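Side-chain contact in protein argonaute (Marinitoga piezophila, PDB 5I4A), which uses short 5'-hydroxyl guide RNAs to bind complementary targets and cleaves single-stranded DNA as a metal-dependent endonuclease: residues V201-P204 / E205-L208. Residues are numbered along the deposited sequence; the frame is centred on the assembly and turned at random.
Sequences VAYP and ENYL. With nucleotides of chain B.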
loop_
_atom_site.group_PDB
_atom_site.type_symbol
_atom_site.label_atom_id
_atom_site.label_comp_id
_atom_site.label_asym_id
_atom_site.label_seq_id
_atom_site.Cartn_x
_atom_site.Cartn_y
_atom_site.Cartn_z
ATOM N N VAL A 201 -21.783 9.518 21.657
ATOM C CA VAL A 201 -21.530 10.800 21.013
ATOM C C VAL A 201 -22.562 11.818 21.478
ATOM O O VAL A 201 -23.721 11.479 21.753
ATOM C CB VAL A 201 -21.557 10.636 19.480
ATOM C CG1 VAL A 201 -21.301 11.959 18.803
ATOM C CG2 VAL A 201 -20.536 9.587 19.044
ATOM N N ALA A 202 -22.142 13.089 21.565
ATOM C CA ALA A 202 -23.071 14.167 21.904
ATOM C C ALA A 202 -23.784 14.773 20.692
ATOM O O ALA A 202 -24.984 15.033 20.772
ATOM C CB ALA A 202 -22.359 15.266 22.693
ATOM N N TYR A 203 -23.102 15.004 19.569
ATOM C CA TYR A 203 -23.845 15.306 18.352
ATOM C C TYR A 203 -23.746 14.148 17.368
ATOM O O TYR A 203 -22.850 14.126 16.511
ATOM C CB TYR A 203 -23.316 16.574 17.693
ATOM C CG TYR A 203 -23.504 17.838 18.494
ATOM C CD1 TYR A 203 -24.673 18.577 18.403
ATOM C CD2 TYR A 203 -22.454 18.380 19.243
ATOM C CE1 TYR A 203 -24.798 19.780 19.119
ATOM C CE2 TYR A 203 -22.617 19.544 19.983
ATOM C CZ TYR A 203 -23.773 20.235 19.903
ATOM O OH TYR A 203 -23.873 21.431 20.622
ATOM N N PRO A 204 -24.638 13.159 17.474
ATOM C CA PRO A 204 -24.682 12.092 16.465
ATOM C C PRO A 204 -25.049 12.608 15.092
ATOM O O PRO A 204 -24.886 11.869 14.114
ATOM C CB PRO A 204 -25.756 11.136 17.010
ATOM C CG PRO A 204 -25.918 11.494 18.451
ATOM C CD PRO A 204 -25.639 12.960 18.531
ATOM N N GLU A 205 -25.539 13.848 14.990
ATOM C CA GLU A 205 -25.881 14.438 13.702
ATOM C C GLU A 205 -24.656 14.813 12.879
ATOM O O GLU A 205 -24.785 15.035 11.671
ATOM C CB GLU A 205 -26.758 15.678 13.905
ATOM C CG GLU A 205 -26.016 16.910 14.413
ATOM C CD GLU A 205 -26.066 17.055 15.923
ATOM O OE1 GLU A 205 -26.469 16.089 16.604
ATOM O OE2 GLU A 205 -25.698 18.138 16.430
ATOM N N ASN A 206 -23.479 14.886 13.497
ATOM C CA ASN A 206 -22.243 15.173 12.782
ATOM C C ASN A 206 -21.630 13.935 12.140
ATOM O O ASN A 206 -20.521 14.016 11.599
ATOM C CB ASN A 206 -21.223 15.823 13.723
ATOM C CG ASN A 206 -21.569 17.262 14.050
ATOM O OD1 ASN A 206 -22.429 17.866 13.412
ATOM N ND2 ASN A 206 -20.888 17.823 15.043
ATOM N N TYR A 207 -22.320 12.801 12.181
ATOM C CA TYR A 207 -21.785 11.539 11.690
ATOM C C TYR A 207 -22.618 11.047 10.516
ATOM O O TYR A 207 -23.847 10.964 10.609
ATOM C CB TYR A 207 -21.754 10.490 12.803
ATOM C CG TYR A 207 -20.742 10.805 13.878
ATOM C CD1 TYR A 207 -20.972 11.821 14.792
ATOM C CD2 TYR A 207 -19.551 10.096 13.972
ATOM C CE1 TYR A 207 -20.050 12.126 15.762
ATOM C CE2 TYR A 207 -18.622 10.391 14.954
ATOM C CZ TYR A 207 -18.882 11.406 15.848
ATOM O OH TYR A 207 -17.970 11.715 16.829
ATOM N N LEU A 208 -21.943 10.731 9.417
ATOM C CA LEU A 208 -22.560 10.136 8.246
ATOM C C LEU A 208 -21.921 8.781 7.982
ATOM O O LEU A 208 -20.774 8.534 8.365
ATOM C CB LEU A 208 -22.404 11.031 7.011
ATOM C CG LEU A 208 -23.026 12.426 7.089
ATOM C CD1 LEU A 208 -22.790 13.187 5.795
ATOM C CD2 LEU A 208 -24.511 12.327 7.391
ATOM P P U B 21 -16.345 21.048 20.151
ATOM O OP1 U B 21 -17.670 21.328 20.775
ATOM O OP2 U B 21 -15.462 22.201 19.863
ATOM O "O5'" U B 21 -15.468 20.022 21.012
ATOM C "C5'" U B 21 -16.066 19.132 21.962
ATOM C "C4'" U B 21 -17.167 18.320 21.317
ATOM O "O4'" U B 21 -16.599 17.180 20.623
ATOM C "C3'" U B 21 -18.296 17.777 22.213
ATOM O "O3'" U B 21 -19.562 18.323 21.841
ATOM C "C2'" U B 21 -18.325 16.267 21.923
ATOM O "O2'" U B 21 -19.629 15.744 21.763
ATOM C "C1'" U B 21 -17.532 16.132 20.625
ATOM N N1 U B 21 -16.842 14.833 20.531
ATOM C C2 U B 21 -17.542 13.807 19.911
ATOM O O2 U B 21 -18.635 13.930 19.425
ATOM N N3 U B 21 -16.940 12.589 19.843
ATOM C C4 U B 21 -15.704 12.285 20.344
ATOM O O4 U B 21 -15.282 11.140 20.209
ATOM C C5 U B 21 -15.019 13.367 20.988
ATOM C C6 U B 21 -15.599 14.579 21.067
#
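V201 and Y207 meet across a short 3-10 turn of the PAZ domain, CG1 of V201 lying 3.3 Å from CE1 of the Y207 ring. The turn, P204-N206, leads into strand 207-211 and is held by its backbone: N206 N donates to Y203 O at 3.2 Å, and Y207 N makes a weak bond to P204 O at 3.3 Å. Y203 O also faces the Y207 ring edge in its plane, 3.4 Å from CD1. With CG anti to its carbonyl carbon (chi1 -69°), the Y207 ring runs back alongside V201, and its hydroxyl accepts a weak, bent hydrogen bond (126°) from N3 of U21 of chain B, OH to N3 3.3 Å. V201 CG1, anti to the backbone N, lies 3.4 Å from O2 of the same base. L189 and I191 of strand 188-192 also touch the buried Y207. A phenylalanine in place of Y207 would lack the hydroxyl and would probably leave uracil N3 without this acceptor. The carbonyls of Y203 and P204 are thus taken up by the turn's own N-H groups, the second only weakly, while the base meets one weak hydrogen bond from its N3 to the tyrosine hydroxyl and a valine methyl beside its O2.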